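PDB 7MCM: enoyl-CoA hydratase from Mycolicibacterium smegmatis, which probably catalyses the reversible addition of water to trans-2-enoyl-CoA thioesters, giving (3S)-3-hydroxyacyl-CoA in fatty acid metabolism. Local coordinates for residues W19-P24 against S33-A38; E141-V144 against I149-D152; L223-S226 against D232-L235. All blocks are in the same frame, centred on the assembly; numbering follows the deposited sequence. Where two conformers were deposited one is given.

Interaction 1. Residues W19-P24 against S33-A38; sequences WTIDVP and SDFIDA
Phe35 reaches from the first turn of helix 33-48 to Ile21, the last residue of strand 16-21, and supplies about half of the surface buried here. Its CG stands anti to the backbone N (chi1 178°), which carries the ring off the helix toward the strand, and CE2 becomes the atom that meets the isoleucine. Both branches of Ile21 straddle that one atom: CG2 comes to 3.8 Å from Phe35 CE2, and CG1 lies at the same 3.8 Å from Phe35 CE2. The ring corner therefore rests in the fork of the beta-branched side chain. Ile21 CG1 also comes within 4.0 Å of Phe35 CZ.

Val23 adds a lighter touch two residues further on, where the chain has left the strand. Its CG2 approaches Phe35 CD2 at 4.4 Å, so the two aliphatic residues meet the CD2-CE2 side of the ring, both obliquely. A beta-branched residue suits both places, offering a methyl close to the backbone. The backbone N of Val23 is bonded to OD1 of Asn28, while Leu8 and Ile30 also touch the phenylalanine.

The contact belongs to the beta-alpha-beta unit of strand 16-21, helix 33-48 and strand 54-59, and joins the end of its first strand to the start of its helix. The backbone bonds of Ile21 with Thr58 and Ala60 hold the strand in the sheet. Made of apolar carbons alone, the contact itself is packing that rests on the burial of carbon and has little directional preference.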
# COMPACT_ATOMS: atom_id res chain seq x y z
N TRP B 19 11.62 -29.21 14.33
CA TRP B 19 11.08 -28.66 15.57
C TRP B 19 9.80 -29.42 15.88
O TRP B 19 8.86 -29.41 15.08
CB TRP B 19 10.77 -27.17 15.42
CG TRP B 19 11.94 -26.31 15.03
CD1 TRP B 19 13.24 -26.69 14.89
CD2 TRP B 19 11.89 -24.91 14.73
NE1 TRP B 19 14.01 -25.60 14.53
CE2 TRP B 19 13.20 -24.50 14.43
CE3 TRP B 19 10.86 -23.96 14.70
CZ2 TRP B 19 13.52 -23.18 14.10
CZ3 TRP B 19 11.17 -22.65 14.37
CH2 TRP B 19 12.49 -22.28 14.06
N THR B 20 9.76 -30.09 17.03
CA THR B 20 8.60 -30.88 17.43
C THR B 20 7.95 -30.19 18.63
O THR B 20 8.55 -30.12 19.71
CB THR B 20 8.99 -32.32 17.76
OG1 THR B 20 9.71 -32.89 16.67
CG2 THR B 20 7.74 -33.14 17.99
N ILE B 21 6.72 -29.70 18.42
CA ILE B 21 5.94 -29.14 19.52
C ILE B 21 5.66 -30.24 20.52
O ILE B 21 5.17 -31.31 20.16
CB ILE B 21 4.63 -28.55 18.98
CG1 ILE B 21 4.90 -27.51 17.89
CG2 ILE B 21 3.79 -27.98 20.15
CD1 ILE B 21 3.66 -27.16 17.07
N ASP B 22 5.99 -29.99 21.80
CA ASP B 22 5.85 -31.05 22.81
C ASP B 22 5.29 -30.44 24.10
O ASP B 22 6.01 -30.19 25.07
CB ASP B 22 7.19 -31.77 23.02
CG ASP B 22 7.03 -33.15 23.69
OD1 ASP B 22 5.90 -33.51 24.07
OD2 ASP B 22 8.05 -33.88 23.82
N VAL B 23 3.98 -30.22 24.13
CA VAL B 23 3.29 -29.74 25.32
C VAL B 23 2.23 -30.78 25.67
O VAL B 23 1.04 -30.59 25.37
CB VAL B 23 2.69 -28.34 25.10
CG1 VAL B 23 2.13 -27.76 26.39
CG2 VAL B 23 3.74 -27.40 24.52
N PRO B 24 2.62 -31.91 26.27
CA PRO B 24 1.69 -33.04 26.39
C PRO B 24 0.56 -32.82 27.37
O PRO B 24 -0.45 -33.52 27.27
CB PRO B 24 2.60 -34.19 26.86
CG PRO B 24 3.70 -33.51 27.60
CD PRO B 24 3.94 -32.22 26.85
N SER B 33 3.58 -19.33 27.65
CA SER B 33 4.76 -18.47 27.54
C SER B 33 6.04 -19.28 27.39
O SER B 33 7.00 -18.81 26.76
CB SER B 33 4.86 -17.55 28.75
OG SER B 33 5.08 -18.32 29.90
N ASP B 34 6.11 -20.49 27.98
CA ASP B 34 7.29 -21.33 27.77
C ASP B 34 7.46 -21.69 26.30
O ASP B 34 8.57 -21.59 25.75
CB ASP B 34 7.20 -22.60 28.60
CG ASP B 34 7.51 -22.35 30.05
OD1 ASP B 34 8.20 -21.35 30.35
OD2 ASP B 34 7.06 -23.16 30.89
N PHE B 35 6.39 -22.12 25.64
CA PHE B 35 6.51 -22.46 24.23
C PHE B 35 6.90 -21.24 23.40
O PHE B 35 7.76 -21.32 22.52
CB PHE B 35 5.22 -23.06 23.68
CG PHE B 35 5.31 -23.36 22.21
CD1 PHE B 35 5.00 -22.40 21.27
CD2 PHE B 35 5.78 -24.59 21.78
CE1 PHE B 35 5.14 -22.67 19.92
CE2 PHE B 35 5.91 -24.87 20.43
CZ PHE B 35 5.58 -23.90 19.50
N ILE B 36 6.23 -20.11 23.65
CA ILE B 36 6.50 -18.91 22.86
C ILE B 36 7.97 -18.52 22.97
O ILE B 36 8.63 -18.24 21.96
CB ILE B 36 5.56 -17.77 23.29
CG1 ILE B 36 4.10 -18.18 23.02
CG2 ILE B 36 5.90 -16.48 22.55
CD1 ILE B 36 3.04 -17.22 23.58
N ASP B 37 8.51 -18.55 24.19
CA ASP B 37 9.93 -18.25 24.40
C ASP B 37 10.83 -19.20 23.62
O ASP B 37 11.83 -18.78 23.02
CB ASP B 37 10.27 -18.32 25.89
CG ASP B 37 9.66 -17.18 26.69
OD1 ASP B 37 9.29 -16.15 26.09
OD2 ASP B 37 9.57 -17.32 27.93
N ALA B 38 10.51 -20.50 23.62
CA ALA B 38 11.32 -21.48 22.90
C ALA B 38 11.22 -21.27 21.39
O ALA B 38 12.21 -21.47 20.66
CB ALA B 38 10.86 -22.89 23.26

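Interaction 2. Residues E141-V144 against I149-D152; sequences ESFV and IPGD
Phe143 lies against the backbone and ring of Pro150, and its side chain can be followed outward one atom at a time. CB starts over the peptide link ahead of the proline, 3.7 Å from Ile149 C. With CG anti to the carbonyl carbon (chi1 -62°), the ring then swings over that link. On one flank CD1 sits 3.5 Å from Ile149 O; on the other, CD2 meets Pro150 CG at 3.7 Å, and further along CE2 packs on Pro150 CB at 3.8 Å. CZ, the last atom, reaches toward the carboxylate of Asp152, with 4.4 Å left to its OD2.

One face of the ring is covered over its centre. Pro150 CA stands 3.7 Å from the centroid of the Phe143 ring and only 8° off the normal, a CH-pi contact favoured by the slight polarisation of an alpha C-H. What proline adds is a compact, fixed ring that sets CB and CG beside the aromatic face. Glu141 comes in from another direction, its OE2 4.0 Å from Pro150 CG, while its OE1 lies in the plane of the Phe143 ring, at the edge. Asp123 of helix 120-127 touches both Phe143 and Pro150 and brings a further carboxylate close to those of Glu141 and Asp152.

Asp152 OD1 accepts a bond from Gly154 N as helix 154-162 begins. This loop between strand 138-140 and helix 154-162 is part of the crotonase fold; in relatives it lies by the acyl-CoA site, and it probably does so here.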
# COMPACT_ATOMS: atom_id res chain seq x y z
N GLU B 141 -10.39 -23.38 12.13
CA GLU B 141 -10.34 -21.99 12.55
C GLU B 141 -11.49 -21.79 13.55
O GLU B 141 -12.50 -21.15 13.26
CB GLU B 141 -10.47 -21.08 11.33
CG GLU B 141 -10.07 -19.63 11.54
CD GLU B 141 -8.56 -19.45 11.62
OE1 GLU B 141 -7.93 -20.12 12.45
OE2 GLU B 141 -8.00 -18.62 10.87
N SER B 142 -11.32 -22.38 14.73
CA SER B 142 -12.43 -22.63 15.64
C SER B 142 -12.87 -21.42 16.45
O SER B 142 -13.89 -21.50 17.15
CB SER B 142 -12.06 -23.75 16.61
OG SER B 142 -10.90 -23.40 17.35
N PHE B 143 -12.15 -20.29 16.35
CA PHE B 143 -12.33 -19.18 17.29
C PHE B 143 -13.79 -18.72 17.38
O PHE B 143 -14.32 -18.51 18.48
CB PHE B 143 -11.45 -18.01 16.84
CG PHE B 143 -9.99 -18.31 16.86
CD1 PHE B 143 -9.24 -18.13 18.02
CD2 PHE B 143 -9.36 -18.80 15.72
CE1 PHE B 143 -7.88 -18.42 18.02
CE2 PHE B 143 -8.00 -19.10 15.72
CZ PHE B 143 -7.26 -18.90 16.87
N VAL B 144 -14.45 -18.56 16.23
CA VAL B 144 -15.79 -18.00 16.19
C VAL B 144 -16.78 -18.82 17.00
O VAL B 144 -17.77 -18.28 17.53
CB VAL B 144 -16.25 -17.85 14.72
CG1 VAL B 144 -16.49 -19.22 14.09
CG2 VAL B 144 -17.48 -16.96 14.63
N ILE B 149 -12.24 -14.15 17.92
CA ILE B 149 -11.71 -14.03 16.56
C ILE B 149 -10.27 -14.53 16.59
O ILE B 149 -9.70 -14.69 17.68
CB ILE B 149 -11.83 -12.59 16.01
CG1 ILE B 149 -11.32 -11.51 16.99
CG2 ILE B 149 -13.27 -12.29 15.64
CD1 ILE B 149 -9.81 -11.32 17.04
N PRO B 150 -9.64 -14.81 15.43
CA PRO B 150 -8.23 -15.23 15.45
C PRO B 150 -7.32 -14.08 15.85
O PRO B 150 -7.00 -13.21 15.03
CB PRO B 150 -7.98 -15.70 14.00
CG PRO B 150 -9.38 -15.90 13.40
CD PRO B 150 -10.23 -14.88 14.07
N GLY B 151 -6.90 -14.06 17.11
CA GLY B 151 -6.12 -12.93 17.59
C GLY B 151 -4.67 -12.91 17.15
O GLY B 151 -3.96 -11.94 17.43
N ASP B 152 -4.22 -13.93 16.42
CA ASP B 152 -2.82 -14.12 16.09
C ASP B 152 -2.50 -13.84 14.62
O ASP B 152 -1.44 -14.26 14.15
CB ASP B 152 -2.40 -15.55 16.42
CG ASP B 152 -3.28 -16.58 15.74
OD1 ASP B 152 -4.15 -16.17 14.95
OD2 ASP B 152 -3.09 -17.78 15.98

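Interaction 3. Residues L223-S226 against D232-L235; sequences LLES and DSTL
Helices 213-226 and 231-241, the last two of the chain, are consecutive and joined by a short connection, their segments roughly antiparallel here; Glu225 and Ser226, late in the first, meet Ser233 and Thr234 in the second. The backbones come near, with Ser226 CA 6.2 Å from Thr234 CA, an approach that the small Ser226 and Thr234 allow. Glu225 spans the joint with its CG anti to the backbone N (chi1 173°) and its chain then bent at chi2 (85°). That bend turns the carboxylate toward Ser233, so that OE2 arrives 3.5 Å from Ser233 CB, beside the methylene and not the hydroxyl. On the way, Glu225 CG passes 4.0 Å from Thr234 OG1, the two side chains running in opposite directions.

Ser226 OG and Thr234 OG1 face each other at 3.7 Å without bonding. Each bonds a preceding carbonyl instead, Ser226 OG that of Leu222 and Thr234 OG1, weakly, that of Ser230. Ser226 OG is also bonded to Thr155 OG1 of the third subunit, though Ser226 was modelled in two conformers and its side-chain details are less certain.

For Glu225 and Ser233 the strongest polar partner lies in the fourth subunit. Glu225 OE2 bonds to Ser233 OG of that chain, and Ser233 OG here bonds in turn to its Glu225 OE2, a reciprocal pair; Glu225 OE1 has a salt bridge to Arg221. Between the two segments the contact is thus van der Waals packing of polar residues, whose polar atoms bond to nearby groups of the same chain and to other subunits in the hexamer.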
# COMPACT_ATOMS: atom_id res chain seq x y z
N LEU B 223 10.70 -13.87 -1.69
CA LEU B 223 9.30 -14.31 -1.66
C LEU B 223 8.50 -13.57 -0.59
O LEU B 223 7.33 -13.24 -0.82
CB LEU B 223 9.21 -15.82 -1.43
CG LEU B 223 9.55 -16.66 -2.66
CD1 LEU B 223 9.90 -18.07 -2.22
CD2 LEU B 223 8.39 -16.66 -3.62
N LEU B 224 9.09 -13.35 0.58
CA LEU B 224 8.40 -12.57 1.62
C LEU B 224 8.08 -11.17 1.14
O LEU B 224 6.98 -10.65 1.38
CB LEU B 224 9.24 -12.51 2.90
CG LEU B 224 9.25 -13.73 3.82
CD1 LEU B 224 10.06 -13.44 5.06
CD2 LEU B 224 7.82 -14.07 4.20
N GLU B 225 9.04 -10.53 0.47
CA GLU B 225 8.81 -9.17 -0.03
C GLU B 225 7.66 -9.12 -1.03
O GLU B 225 6.89 -8.15 -1.04
CB GLU B 225 10.10 -8.64 -0.65
CG GLU B 225 9.96 -7.30 -1.35
CD GLU B 225 10.10 -6.15 -0.38
OE1 GLU B 225 10.31 -6.41 0.82
OE2 GLU B 225 9.96 -4.99 -0.81
N SER B 226 7.49 -10.17 -1.83
CA SER B 226 6.49 -10.13 -2.89
C SER B 226 5.05 -10.21 -2.36
O SER B 226 4.12 -9.79 -3.07
CB SER B 226 6.78 -11.26 -3.88
OG SER B 226 8.16 -11.21 -4.29
N ASP B 232 7.83 -2.78 -8.29
CA ASP B 232 9.06 -1.98 -8.28
C ASP B 232 9.93 -2.29 -7.07
O ASP B 232 11.16 -2.31 -7.17
CB ASP B 232 8.70 -0.49 -8.32
CG ASP B 232 8.21 -0.04 -9.68
OD1 ASP B 232 8.62 -0.64 -10.69
OD2 ASP B 232 7.41 0.93 -9.74
N SER B 233 9.31 -2.50 -5.91
CA SER B 233 10.08 -2.84 -4.72
C SER B 233 10.77 -4.19 -4.87
O SER B 233 11.92 -4.35 -4.43
CB SER B 233 9.17 -2.84 -3.50
OG SER B 233 8.79 -1.52 -3.19
N THR B 234 10.07 -5.17 -5.44
CA THR B 234 10.68 -6.48 -5.64
C THR B 234 11.83 -6.41 -6.63
O THR B 234 12.88 -7.03 -6.42
CB THR B 234 9.62 -7.49 -6.09
OG1 THR B 234 8.65 -7.67 -5.06
CG2 THR B 234 10.25 -8.84 -6.47
N LEU B 235 11.66 -5.63 -7.70
CA LEU B 235 12.73 -5.47 -8.68
C LEU B 235 13.96 -4.83 -8.05
O LEU B 235 15.09 -5.25 -8.32
CB LEU B 235 12.23 -4.64 -9.87
CG LEU B 235 11.18 -5.28 -10.78
CD1 LEU B 235 10.68 -4.27 -11.82
CD2 LEU B 235 11.73 -6.52 -11.45

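Along the chain the three contacts follow one another without overlap, and none touches another. Interactions 1 and 2 have centres about 20 Å apart, while the centre of interaction 3 lies about 32 Å from that of interaction 1, on the opposite side of the chain's centre, and about 29 Å from that of interaction 2. Interaction 1 belongs to the six-stranded sheet and its first helix, interaction 2 to the loop before helix 154-162, and interaction 3 to the C-terminal helices. The latter two regions come together between copies: Ile149 bonds to Gln242 of the second subunit, and Ser226 and Thr234 meet Thr155 of the third. Interaction 1 is touched by no other chain, whereas the loop and the C-terminal helices are completed by neighbouring subunits.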